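Local coordinates for surface layer protein (Geobacillus stearothermophilus, PDB 2RA1) that builds the crystalline surface layer of the bacterial cell by binding copies of itself, its N-terminal part probably also binding cell-wall carbohydrate, at residues P231-V236 / F244-T249; T249-K254 / S283-T288; Y274-E279 / T288-D293; T302-G307 / F316-N321; P328-I333 / N360-G365. All coordinates share one frame; numbering follows the deposited sequence.

Overall arrangement
Contacts 1 to 4 belong to one Ig-like domain and to a single antiparallel sheet of seven strands; contact 5 lies further along the chain. Contacts 1 and 2 share Thr249 and are joined where Phe248 N meets Leu285 O at 2.8 Å. Contacts 2 and 3 share Thr288, and strand 286-291 serves both, while Val289 N reaches Phe244 O at 2.9 Å to tie contact 3 to contact 1. Contact 4 packs against contact 1, their centres about 9 Å apart: Val233 lies on Thr305 and Asn321, Val236 on Val303 and Asn321. Phe316 of contact 4 also touches Val252 of contact 2. Contact 5 stands apart, its centre about 26 Å from those of contacts 1 and 3.

Contact 1. Residues P231-V236 / F244-T249; sequences PKVESV and FKVTFT
Val233-Val236 and Phe244-Phe248 run antiparallel, their axes 4.7 Å apart at closest approach and 160° between their directions, with Val233 opposite Phe248 and Val236 opposite Val246 in non-hydrogen-bonded pairs. Between these pairs the register slips by one, because Glu234 and Ser235 both face Thr247. Glu234 N donates to Thr247 O at 2.8 Å, and Thr247 N to Ser235 O at 2.9 Å. This is a classic beta bulge, set in the hairpin of strands 233-240 and 243-248, the first two strands of the Ig-like domain. Just beyond the paired strands, Thr249 and Lys232 are bonded twice: Thr249 N bonds Lys232 O at 3.0 Å, and Lys232 N makes a bent bond to Thr249 OG1 (3.0 Å, 136°). With OG1 between its backbone N and carbonyl carbon (chi1 66°), Thr249 offers the hydroxyl to Lys232 and lays methyl CG2 against Glu234 CB, 3.8 Å away. Glu234 runs alongside Thr247, its OE2 next to the threonine methyl. One water bridges the hydroxyls of Ser235 and Thr247, 2.7 Å from Ser235 OG. On the buried face, Val236 CG1 leans across Val246 to within 3.9 Å of its CB and also touches the Phe244 ring, while Val233 CG2 meets the Phe248 ring at its edge. Strands 300-305 and 319-324 cover Val233 and Val236.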
# COMPACT_ATOMS: atom_id res chain seq x y z
N PRO A 231 23.44 -11.91 -3.84
CA PRO A 231 23.06 -12.83 -4.93
C PRO A 231 23.16 -14.27 -4.47
O PRO A 231 24.20 -14.69 -3.96
CB PRO A 231 24.11 -12.54 -6.01
CG PRO A 231 25.25 -11.88 -5.26
CD PRO A 231 24.55 -11.04 -4.24
N LYS A 232 22.08 -15.03 -4.63
CA LYS A 232 22.06 -16.38 -4.10
C LYS A 232 21.57 -17.39 -5.14
O LYS A 232 20.81 -17.05 -6.05
CB LYS A 232 21.16 -16.45 -2.87
CG LYS A 232 21.55 -17.55 -1.90
CD LYS A 232 22.28 -16.99 -0.71
CE LYS A 232 21.37 -16.04 0.09
NZ LYS A 232 21.23 -14.70 -0.53
N VAL A 233 22.04 -18.63 -5.01
CA VAL A 233 21.49 -19.73 -5.77
C VAL A 233 20.32 -20.25 -4.97
O VAL A 233 20.48 -20.64 -3.81
CB VAL A 233 22.51 -20.89 -5.96
CG1 VAL A 233 21.80 -22.14 -6.47
CG2 VAL A 233 23.62 -20.47 -6.89
N GLU A 234 19.15 -20.25 -5.58
CA GLU A 234 17.94 -20.62 -4.87
C GLU A 234 17.61 -22.10 -5.00
O GLU A 234 17.13 -22.71 -4.04
CB GLU A 234 16.76 -19.78 -5.34
CG GLU A 234 15.60 -19.75 -4.35
CD GLU A 234 14.41 -18.97 -4.87
OE1 GLU A 234 13.92 -18.08 -4.14
OE2 GLU A 234 13.98 -19.24 -6.01
N SER A 235 17.86 -22.70 -6.16
CA SER A 235 17.43 -24.08 -6.34
C SER A 235 17.85 -24.73 -7.64
O SER A 235 18.21 -24.07 -8.62
CB SER A 235 15.91 -24.19 -6.19
OG SER A 235 15.24 -23.55 -7.27
N VAL A 236 17.78 -26.05 -7.65
CA VAL A 236 17.98 -26.81 -8.87
C VAL A 236 16.90 -27.89 -8.98
O VAL A 236 16.44 -28.43 -7.98
CB VAL A 236 19.41 -27.37 -8.97
CG1 VAL A 236 20.41 -26.23 -9.15
CG2 VAL A 236 19.78 -28.24 -7.75
N PHE A 244 19.15 -29.83 -16.29
CA PHE A 244 18.50 -29.39 -15.08
C PHE A 244 18.37 -27.87 -15.05
O PHE A 244 19.09 -27.16 -15.75
CB PHE A 244 19.22 -29.91 -13.82
CG PHE A 244 20.58 -29.31 -13.61
CD1 PHE A 244 20.73 -28.11 -12.95
CD2 PHE A 244 21.71 -29.97 -14.05
CE1 PHE A 244 21.99 -27.56 -12.76
CE2 PHE A 244 22.97 -29.44 -13.87
CZ PHE A 244 23.11 -28.23 -13.22
N LYS A 245 17.43 -27.39 -14.25
CA LYS A 245 17.14 -25.97 -14.11
C LYS A 245 17.81 -25.44 -12.85
O LYS A 245 17.72 -26.06 -11.79
CB LYS A 245 15.63 -25.77 -14.00
CG LYS A 245 15.19 -24.34 -13.84
CD LYS A 245 13.70 -24.31 -13.60
CE LYS A 245 13.12 -22.90 -13.65
NZ LYS A 245 11.64 -22.91 -13.39
N VAL A 246 18.50 -24.31 -12.97
CA VAL A 246 18.98 -23.60 -11.80
C VAL A 246 18.29 -22.24 -11.68
O VAL A 246 18.11 -21.53 -12.68
CB VAL A 246 20.50 -23.39 -11.85
CG1 VAL A 246 20.89 -22.69 -13.14
CG2 VAL A 246 20.98 -22.61 -10.62
N THR A 247 17.90 -21.89 -10.46
CA THR A 247 17.21 -20.62 -10.18
C THR A 247 18.07 -19.66 -9.34
O THR A 247 18.66 -20.05 -8.34
CB THR A 247 15.89 -20.87 -9.44
OG1 THR A 247 15.06 -21.74 -10.22
CG2 THR A 247 15.15 -19.55 -9.21
N PHE A 248 18.13 -18.39 -9.75
CA PHE A 248 18.87 -17.39 -8.98
C PHE A 248 17.94 -16.37 -8.31
O PHE A 248 16.86 -16.05 -8.82
CB PHE A 248 19.88 -16.66 -9.87
CG PHE A 248 20.71 -17.56 -10.74
CD1 PHE A 248 20.58 -17.53 -12.12
CD2 PHE A 248 21.63 -18.43 -10.17
CE1 PHE A 248 21.35 -18.36 -12.92
CE2 PHE A 248 22.41 -19.27 -10.98
CZ PHE A 248 22.27 -19.23 -12.35
N THR A 249 18.36 -15.83 -7.16
CA THR A 249 17.56 -14.83 -6.47
C THR A 249 17.88 -13.44 -7.01
O THR A 249 17.54 -12.43 -6.40
CB THR A 249 17.83 -14.83 -4.95
OG1 THR A 249 19.18 -14.42 -4.69
CG2 THR A 249 17.58 -16.21 -4.34
O HOH W 1 15.38 -24.23 -9.92

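Contact 2. Residues T249-K254 / S283-T288; sequences TKPVDK and SGLTAT
The side chains of Pro251 and Leu285 run alongside each other in one direction, methyl CD1 of the leucine lying against the proline ring as a whole. Leu285 CD1 comes nearest at Pro251 CD, 3.4 Å away, a snug fit. Lys250 points away from segment 283-288 and its NZ bonds Leu229 O. Pro251 CB, which CD1 also touches, meets Gly284 CA at 3.8 Å. A side chain on Gly284 would press on this ring and would also be jammed against the carbonyl O of Ser283. Val252 continues the line: its N-H points fairly straight at Gly284 O (163°), but the bond is long and weak at 3.3 Å. The valine's CG1, held between its backbone N and carbonyl carbon (chi1 59°), sits 3.6 Å from the same oxygen, while CG2 turns to Phe316. Leu285 in turn packs on Phe248. Pro251 and Asp253 are backbone-bonded to Thr311 and Lys309, which places this loop between two neighbours. Gly284, with positive phi and a weak bond from Leu285 N to Ser283 O, forms a classic gamma turn leading into strand 286-291 of the Ig-like sheet.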
# COMPACT_ATOMS: atom_id res chain seq x y z
N THR A 249 18.36 -15.83 -7.16
CA THR A 249 17.56 -14.83 -6.47
C THR A 249 17.88 -13.44 -7.01
O THR A 249 17.54 -12.43 -6.40
CB THR A 249 17.83 -14.83 -4.95
OG1 THR A 249 19.18 -14.42 -4.69
CG2 THR A 249 17.58 -16.21 -4.34
N LYS A 250 18.53 -13.38 -8.17
CA LYS A 250 19.12 -12.13 -8.63
C LYS A 250 19.84 -12.41 -9.94
O LYS A 250 20.70 -13.28 -10.00
CB LYS A 250 20.11 -11.63 -7.58
CG LYS A 250 20.30 -10.13 -7.52
CD LYS A 250 20.88 -9.69 -6.18
CE LYS A 250 21.15 -8.19 -6.15
NZ LYS A 250 22.19 -7.84 -5.15
N PRO A 251 19.49 -11.67 -11.01
CA PRO A 251 20.03 -11.92 -12.35
C PRO A 251 21.53 -12.13 -12.35
O PRO A 251 22.27 -11.45 -11.62
CB PRO A 251 19.67 -10.63 -13.11
CG PRO A 251 19.39 -9.62 -12.02
CD PRO A 251 18.70 -10.43 -10.98
N VAL A 252 21.99 -13.06 -13.16
CA VAL A 252 23.39 -13.46 -13.13
C VAL A 252 24.19 -12.93 -14.34
O VAL A 252 23.70 -12.94 -15.48
CB VAL A 252 23.51 -14.99 -13.05
CG1 VAL A 252 22.82 -15.64 -14.25
CG2 VAL A 252 24.97 -15.41 -12.94
N ASP A 253 25.41 -12.48 -14.08
CA ASP A 253 26.31 -12.09 -15.15
C ASP A 253 26.48 -13.29 -16.06
O ASP A 253 27.07 -14.29 -15.67
CB ASP A 253 27.65 -11.66 -14.55
CG ASP A 253 28.68 -11.30 -15.60
OD1 ASP A 253 28.33 -11.27 -16.81
OD2 ASP A 253 29.85 -11.04 -15.23
N LYS A 254 25.95 -13.19 -17.28
CA LYS A 254 25.94 -14.31 -18.22
C LYS A 254 27.32 -14.80 -18.62
O LYS A 254 27.47 -15.88 -19.22
CB LYS A 254 25.13 -13.94 -19.46
CG LYS A 254 23.71 -13.45 -19.15
CD LYS A 254 22.93 -13.15 -20.43
CE LYS A 254 21.44 -13.05 -20.16
NZ LYS A 254 21.11 -11.84 -19.36
N SER A 283 15.57 -13.29 -19.00
CA SER A 283 14.74 -13.03 -17.81
C SER A 283 15.61 -12.90 -16.56
O SER A 283 15.10 -12.71 -15.46
CB SER A 283 13.72 -14.17 -17.61
OG SER A 283 13.37 -14.77 -18.85
N GLY A 284 16.91 -13.05 -16.76
CA GLY A 284 17.90 -12.82 -15.72
C GLY A 284 18.28 -14.01 -14.85
O GLY A 284 19.44 -14.43 -14.82
N LEU A 285 17.29 -14.56 -14.14
CA LEU A 285 17.56 -15.36 -12.94
C LEU A 285 17.19 -16.84 -13.01
O LEU A 285 16.74 -17.44 -12.03
CB LEU A 285 16.92 -14.70 -11.71
CG LEU A 285 15.78 -13.68 -11.91
CD1 LEU A 285 16.32 -12.38 -12.49
CD2 LEU A 285 14.63 -14.24 -12.77
N THR A 286 17.41 -17.45 -14.17
CA THR A 286 17.19 -18.88 -14.32
C THR A 286 17.95 -19.37 -15.55
O THR A 286 17.94 -18.74 -16.60
CB THR A 286 15.69 -19.20 -14.44
OG1 THR A 286 15.49 -20.37 -15.24
CG2 THR A 286 14.94 -18.03 -15.07
N ALA A 287 18.64 -20.50 -15.41
CA ALA A 287 19.40 -21.04 -16.52
C ALA A 287 19.17 -22.52 -16.68
O ALA A 287 18.81 -23.22 -15.72
CB ALA A 287 20.88 -20.76 -16.34
N THR A 288 19.36 -23.01 -17.89
CA THR A 288 19.29 -24.44 -18.14
C THR A 288 20.70 -24.98 -18.36
O THR A 288 21.45 -24.50 -19.21
CB THR A 288 18.38 -24.76 -19.34
OG1 THR A 288 17.01 -24.64 -18.91
CG2 THR A 288 18.64 -26.17 -19.86

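Contact 3. Residues Y274-E279 / T288-D293; sequences YPKSVE and TVTLYD
Tyr274 N donates to Asp293 OD1 at 2.8 Å in a fairly straight bond (160°), taken up on the anti lone pair of the carboxylate. It closes one end of the antiparallel hairpin of strands 272-280 and 286-291, which carries a classic beta bulge: Lys276 and Ser277 both face Thr290. The bond from Ser277 N to Thr290 O is weak at 3.4 Å, and that from Lys276 N to the same oxygen is doubtfully short. Next to the Asp293 bond, Tyr292 N meets Tyr274 O at 2.9 Å. The Tyr274 ring lies alongside the carboxylate, their planes 49° apart. With an alanine in place of Asp293, Tyr274 N would probably be left without its acceptor and the Tyr274 ring freer to shift.

At the bulge, Lys276 crosses the ring of Tyr292 at about a right angle. Its CB stands 3.8 Å from the ring centroid in a CH-pi contact, and since CG is anti to the backbone N (chi1 172°), the extended chain continues over the same face until CD is 3.7 Å from Tyr292 CE2. Tyr274 CB takes the ring edge, and a water bonded to Lys276 O lies 2.8 Å from Tyr292 OH. On the opposite sheet face from Ser277 and Thr290, Val278 CG1 and Val289 CG2 run side by side, 4.2 Å apart, both valines resting on Phe262. Toward the turn of the hairpin, Thr288 N bonds Glu279 O at 3.0 Å.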
# COMPACT_ATOMS: atom_id res chain seq x y z
N TYR A 274 29.45 -34.40 -16.62
CA TYR A 274 30.00 -33.21 -17.26
C TYR A 274 28.92 -32.30 -17.81
O TYR A 274 28.00 -32.76 -18.49
CB TYR A 274 30.98 -33.57 -18.38
CG TYR A 274 32.22 -34.30 -17.91
CD1 TYR A 274 32.30 -35.69 -18.01
CD2 TYR A 274 33.31 -33.60 -17.40
CE1 TYR A 274 33.44 -36.37 -17.60
CE2 TYR A 274 34.46 -34.28 -16.98
CZ TYR A 274 34.52 -35.67 -17.08
OH TYR A 274 35.65 -36.37 -16.67
N PRO A 275 29.02 -30.99 -17.51
CA PRO A 275 28.12 -29.99 -18.07
C PRO A 275 28.51 -29.73 -19.53
O PRO A 275 29.69 -29.59 -19.83
CB PRO A 275 28.41 -28.73 -17.23
CG PRO A 275 29.49 -29.08 -16.28
CD PRO A 275 30.10 -30.38 -16.73
N LYS A 276 27.53 -29.65 -20.42
CA LYS A 276 27.83 -29.37 -21.81
C LYS A 276 27.69 -27.88 -22.14
O LYS A 276 28.55 -27.29 -22.77
CB LYS A 276 26.92 -30.19 -22.72
CG LYS A 276 27.02 -29.83 -24.19
CD LYS A 276 26.23 -30.79 -25.01
CE LYS A 276 26.38 -30.50 -26.50
NZ LYS A 276 25.85 -31.63 -27.31
N SER A 277 26.60 -27.29 -21.70
CA SER A 277 26.28 -25.92 -22.04
C SER A 277 25.43 -25.28 -20.95
O SER A 277 24.73 -25.98 -20.21
CB SER A 277 25.50 -25.90 -23.36
OG SER A 277 24.32 -26.69 -23.26
N VAL A 278 25.51 -23.96 -20.85
CA VAL A 278 24.61 -23.20 -19.99
C VAL A 278 23.85 -22.15 -20.84
O VAL A 278 24.46 -21.39 -21.60
CB VAL A 278 25.39 -22.53 -18.83
CG1 VAL A 278 24.44 -21.91 -17.80
CG2 VAL A 278 26.31 -23.53 -18.15
N GLU A 279 22.53 -22.15 -20.73
CA GLU A 279 21.69 -21.22 -21.48
C GLU A 279 20.88 -20.37 -20.51
O GLU A 279 19.92 -20.85 -19.92
CB GLU A 279 20.74 -21.99 -22.41
CG GLU A 279 21.42 -22.74 -23.55
CD GLU A 279 20.81 -24.12 -23.80
OE1 GLU A 279 20.70 -24.92 -22.84
OE2 GLU A 279 20.45 -24.42 -24.97
N THR A 288 19.36 -23.01 -17.89
CA THR A 288 19.29 -24.44 -18.14
C THR A 288 20.70 -24.98 -18.36
O THR A 288 21.45 -24.50 -19.21
CB THR A 288 18.38 -24.76 -19.34
OG1 THR A 288 17.01 -24.64 -18.91
CG2 THR A 288 18.64 -26.17 -19.86
N VAL A 289 21.07 -25.98 -17.56
CA VAL A 289 22.35 -26.64 -17.70
C VAL A 289 22.18 -28.00 -18.38
O VAL A 289 21.45 -28.87 -17.91
CB VAL A 289 23.08 -26.78 -16.35
CG1 VAL A 289 24.35 -27.60 -16.52
CG2 VAL A 289 23.40 -25.41 -15.77
N THR A 290 22.86 -28.17 -19.51
CA THR A 290 22.77 -29.39 -20.28
C THR A 290 24.01 -30.25 -19.98
O THR A 290 25.14 -29.75 -19.91
CB THR A 290 22.65 -29.08 -21.79
OG1 THR A 290 21.44 -28.34 -22.03
CG2 THR A 290 22.60 -30.35 -22.60
N LEU A 291 23.79 -31.55 -19.79
CA LEU A 291 24.87 -32.46 -19.46
C LEU A 291 25.24 -33.31 -20.67
O LEU A 291 24.40 -33.57 -21.52
CB LEU A 291 24.42 -33.38 -18.33
CG LEU A 291 23.93 -32.64 -17.10
CD1 LEU A 291 23.21 -33.60 -16.12
CD2 LEU A 291 25.12 -31.93 -16.43
N TYR A 292 26.50 -33.70 -20.75
CA TYR A 292 26.92 -34.73 -21.68
C TYR A 292 26.36 -36.06 -21.20
O TYR A 292 25.92 -36.89 -21.99
CB TYR A 292 28.45 -34.81 -21.75
CG TYR A 292 29.08 -33.76 -22.62
CD1 TYR A 292 29.94 -32.80 -22.08
CD2 TYR A 292 28.82 -33.71 -23.98
CE1 TYR A 292 30.51 -31.82 -22.88
CE2 TYR A 292 29.39 -32.74 -24.78
CZ TYR A 292 30.23 -31.80 -24.23
OH TYR A 292 30.80 -30.83 -25.04
N ASP A 293 26.41 -36.25 -19.90
CA ASP A 293 26.07 -37.53 -19.32
C ASP A 293 24.59 -37.60 -18.99
O ASP A 293 23.90 -36.58 -18.93
CB ASP A 293 26.94 -37.79 -18.09
CG ASP A 293 28.42 -37.75 -18.42
OD1 ASP A 293 29.15 -36.91 -17.85
OD2 ASP A 293 28.85 -38.54 -19.27
O HOH W 2 31.03 -28.20 -24.08

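Contact 4. Residues T302-G307 / F316-N321; sequences TVVTSG and FETSTN
Val303 and Asn321, and after them Thr305 and Ser319, face each other as antiparallel hydrogen-bonded pairs; the four backbone bonds and the water-linked groups on this face form the closely knit part of the contact. A water binds three of these residues: it donates to Val303 O at 3.1 Å and to Asn321 OD1 at 2.9 Å, and accepts from Thr305 OG1. Ser319 OG also donates to Asn321 OD1, at 2.6 Å, in the amide plane and on a lone pair. With CG anti to the carbonyl carbon (chi1 -48°), OD1 of Asn321 lies beside Ser319 OG and takes two donors, which would limit the turning of the amide. The other sheet face is looser and more open to solvent. Val304 CG2 and Thr320 CG2 lie alongside each other at 4.0 Å, while Thr318 CG2 approaches Val304 CG1 only to 4.2 Å. Near the end of the pairing, Ser306 CB rests 3.6 Å from Thr318 OG1. On the close-packed face, Val303, Thr305 and Asn321 meet Val233 and Val236 of strand 233-240. The two outermost strands of the sheet thus come together over a shared core, an arrangement consistent with the beta sandwich of an Ig-like domain.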
# COMPACT_ATOMS: atom_id res chain seq x y z
N THR A 302 24.02 -33.83 -6.61
CA THR A 302 24.41 -32.60 -5.95
C THR A 302 25.15 -31.63 -6.91
O THR A 302 26.12 -31.99 -7.58
CB THR A 302 25.09 -32.86 -4.56
OG1 THR A 302 26.04 -31.84 -4.27
CG2 THR A 302 25.78 -34.19 -4.53
N VAL A 303 24.63 -30.41 -6.99
CA VAL A 303 25.12 -29.36 -7.87
C VAL A 303 25.87 -28.28 -7.10
O VAL A 303 25.28 -27.48 -6.37
CB VAL A 303 23.95 -28.67 -8.58
CG1 VAL A 303 24.47 -27.59 -9.54
CG2 VAL A 303 23.05 -29.71 -9.29
N VAL A 304 27.18 -28.25 -7.27
CA VAL A 304 28.01 -27.25 -6.63
C VAL A 304 28.35 -26.12 -7.62
O VAL A 304 29.03 -26.34 -8.63
CB VAL A 304 29.29 -27.91 -6.04
CG1 VAL A 304 30.31 -26.88 -5.61
CG2 VAL A 304 28.92 -28.82 -4.87
N THR A 305 27.86 -24.92 -7.32
CA THR A 305 28.11 -23.72 -8.13
C THR A 305 29.18 -22.87 -7.48
O THR A 305 29.14 -22.61 -6.28
CB THR A 305 26.85 -22.83 -8.25
OG1 THR A 305 26.08 -22.90 -7.04
CG2 THR A 305 25.98 -23.26 -9.41
N SER A 306 30.13 -22.41 -8.27
CA SER A 306 31.16 -21.52 -7.77
C SER A 306 31.45 -20.49 -8.82
O SER A 306 31.16 -20.69 -9.99
CB SER A 306 32.43 -22.31 -7.47
OG SER A 306 32.68 -23.26 -8.49
N GLY A 307 32.02 -19.37 -8.41
CA GLY A 307 32.50 -18.37 -9.35
C GLY A 307 31.47 -17.54 -10.09
O GLY A 307 31.82 -16.78 -10.99
N PHE A 316 28.05 -14.52 -6.05
CA PHE A 316 27.25 -15.54 -5.39
C PHE A 316 28.19 -16.31 -4.49
O PHE A 316 29.36 -16.47 -4.80
CB PHE A 316 26.65 -16.50 -6.40
CG PHE A 316 25.64 -15.86 -7.32
CD1 PHE A 316 26.05 -14.95 -8.27
CD2 PHE A 316 24.31 -16.21 -7.24
CE1 PHE A 316 25.14 -14.37 -9.12
CE2 PHE A 316 23.38 -15.64 -8.09
CZ PHE A 316 23.80 -14.72 -9.03
N GLU A 317 27.68 -16.79 -3.36
CA GLU A 317 28.49 -17.63 -2.51
C GLU A 317 28.56 -19.04 -3.12
O GLU A 317 27.54 -19.56 -3.61
CB GLU A 317 27.92 -17.67 -1.10
CG GLU A 317 28.97 -17.77 -0.02
CD GLU A 317 29.85 -16.53 0.07
OE1 GLU A 317 29.30 -15.41 0.11
OE2 GLU A 317 31.10 -16.67 0.12
N THR A 318 29.73 -19.66 -3.12
CA THR A 318 29.76 -21.05 -3.54
C THR A 318 28.60 -21.73 -2.82
O THR A 318 28.37 -21.52 -1.64
CB THR A 318 31.10 -21.76 -3.26
OG1 THR A 318 32.13 -21.14 -4.03
CG2 THR A 318 31.03 -23.24 -3.65
N SER A 319 27.84 -22.52 -3.56
CA SER A 319 26.62 -23.06 -3.02
C SER A 319 26.45 -24.51 -3.42
O SER A 319 26.95 -24.95 -4.46
CB SER A 319 25.45 -22.22 -3.50
OG SER A 319 24.23 -22.77 -3.05
N THR A 320 25.76 -25.25 -2.58
CA THR A 320 25.48 -26.65 -2.83
C THR A 320 23.98 -26.82 -2.83
O THR A 320 23.30 -26.36 -1.93
CB THR A 320 26.06 -27.50 -1.73
OG1 THR A 320 27.42 -27.10 -1.51
CG2 THR A 320 26.00 -28.96 -2.10
N ASN A 321 23.47 -27.47 -3.87
CA ASN A 321 22.04 -27.62 -4.04
C ASN A 321 21.78 -28.92 -4.78
O ASN A 321 22.45 -29.22 -5.76
CB ASN A 321 21.47 -26.45 -4.84
CG ASN A 321 21.96 -25.11 -4.33
OD1 ASN A 321 23.16 -24.87 -4.22
ND2 ASN A 321 21.03 -24.23 -4.01
O HOH W 3 24.26 -24.63 -6.88

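Contact 5. Residues P328-I333 / N360-G365; sequences PVPASI and NVIKSG
Ile362 and Pro328 make the main apolar contact, supported by Pro330. The isoleucine's CG2 lies 3.9 Å from Pro328 CB, and its CD1 approaches the same carbon equally closely, so both branches bear on Pro328 CB. Because CG1 is anti to the carbonyl carbon (chi1 -70°) and the chain is extended beyond it, CD1 reaches past Pro328 to the peptide link between Val329 and Pro330. There Ile362 CD1 touches backbone, 3.7 Å from Val329 C and 3.6 Å from Pro330 N, with the Pro330 ring just beyond, its CD 4.3 Å from the same methyl. Cutting Ile362 back to an alanine would probably open a gap between Pro328 and Pro330 and leave the two prolines freer to move against segment 360-365.

A second group of contacts sets ring carbons against carbonyl oxygens: Pro328 CG is 3.8 Å from Ser364 O, and Pro328 CD is 4.1 Å from Gly365 O. Gly365 has a positive phi (86°), and a side chain there would be tight against Pro328 CD and jammed against the carbonyl O of Ser364.

Hydrogen bonds link these segments to strand 352-355 rather than to each other. Ile362 pairs with Val354 through the backbone, while Ala331 and Ser332 both face Lys355 in a classic beta bulge. Pro330 lies on Val354 and on Val396, placing the contact between the two-stranded sheet of 332-335 and 352-355 and the mixed sheet that holds 389-397.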
# COMPACT_ATOMS: atom_id res chain seq x y z
N PRO A 328 8.51 -39.96 -14.77
CA PRO A 328 7.13 -40.36 -14.47
C PRO A 328 6.76 -41.66 -15.16
O PRO A 328 7.39 -42.07 -16.14
CB PRO A 328 6.30 -39.21 -15.05
CG PRO A 328 7.22 -38.04 -15.01
CD PRO A 328 8.57 -38.61 -15.34
N VAL A 329 5.74 -42.32 -14.62
CA VAL A 329 5.29 -43.58 -15.18
C VAL A 329 3.86 -43.43 -15.69
O VAL A 329 2.90 -43.57 -14.92
CB VAL A 329 5.35 -44.67 -14.12
CG1 VAL A 329 5.23 -46.05 -14.76
CG2 VAL A 329 6.64 -44.53 -13.31
N PRO A 330 3.71 -43.15 -16.99
CA PRO A 330 2.40 -43.11 -17.64
C PRO A 330 1.66 -44.42 -17.43
O PRO A 330 2.22 -45.50 -17.64
CB PRO A 330 2.75 -42.97 -19.13
CG PRO A 330 4.11 -42.35 -19.14
CD PRO A 330 4.81 -42.91 -17.94
N ALA A 331 0.40 -44.34 -17.02
CA ALA A 331 -0.40 -45.53 -16.85
C ALA A 331 -1.64 -45.46 -17.73
O ALA A 331 -2.11 -46.48 -18.23
CB ALA A 331 -0.80 -45.69 -15.41
N SER A 332 -2.17 -44.26 -17.91
CA SER A 332 -3.32 -44.10 -18.78
C SER A 332 -3.25 -42.84 -19.67
O SER A 332 -2.52 -41.89 -19.37
CB SER A 332 -4.62 -44.15 -17.97
OG SER A 332 -5.02 -42.88 -17.51
N ILE A 333 -3.99 -42.87 -20.77
CA ILE A 333 -4.08 -41.72 -21.64
C ILE A 333 -5.44 -41.65 -22.29
O ILE A 333 -5.97 -42.65 -22.75
CB ILE A 333 -2.96 -41.71 -22.70
CG1 ILE A 333 -2.96 -40.36 -23.42
CG2 ILE A 333 -3.12 -42.85 -23.67
CD1 ILE A 333 -2.01 -40.28 -24.56
N ASN A 360 -2.99 -39.47 -11.04
CA ASN A 360 -2.48 -38.12 -11.11
C ASN A 360 -2.04 -37.80 -12.53
O ASN A 360 -1.40 -38.62 -13.20
CB ASN A 360 -1.29 -37.95 -10.18
CG ASN A 360 -1.64 -38.28 -8.75
OD1 ASN A 360 -2.55 -37.69 -8.17
ND2 ASN A 360 -0.92 -39.24 -8.18
N VAL A 361 -2.39 -36.60 -12.97
CA VAL A 361 -2.05 -36.13 -14.30
C VAL A 361 -0.56 -35.89 -14.39
O VAL A 361 0.02 -35.20 -13.54
CB VAL A 361 -2.75 -34.81 -14.60
CG1 VAL A 361 -2.12 -34.14 -15.81
CG2 VAL A 361 -4.24 -35.05 -14.79
N ILE A 362 0.06 -36.46 -15.41
CA ILE A 362 1.49 -36.26 -15.66
C ILE A 362 1.65 -35.11 -16.64
O ILE A 362 1.35 -35.26 -17.83
CB ILE A 362 2.14 -37.51 -16.27
CG1 ILE A 362 2.22 -38.63 -15.24
CG2 ILE A 362 3.51 -37.17 -16.81
CD1 ILE A 362 2.51 -39.98 -15.84
N LYS A 363 2.14 -33.97 -16.17
CA LYS A 363 2.19 -32.80 -17.03
C LYS A 363 3.37 -32.80 -18.01
O LYS A 363 3.23 -32.33 -19.14
CB LYS A 363 2.10 -31.49 -16.23
CG LYS A 363 1.04 -31.55 -15.11
CD LYS A 363 0.28 -30.24 -14.91
CE LYS A 363 -0.28 -30.13 -13.47
NZ LYS A 363 -1.03 -31.34 -12.96
N SER A 364 4.51 -33.34 -17.61
CA SER A 364 5.66 -33.35 -18.49
C SER A 364 6.46 -34.63 -18.34
O SER A 364 6.09 -35.50 -17.57
CB SER A 364 6.55 -32.12 -18.23
OG SER A 364 7.25 -32.24 -17.00
N GLY A 365 7.55 -34.75 -19.09
CA GLY A 365 8.45 -35.88 -18.98
C GLY A 365 8.05 -37.08 -19.79
O GLY A 365 8.35 -38.21 -19.40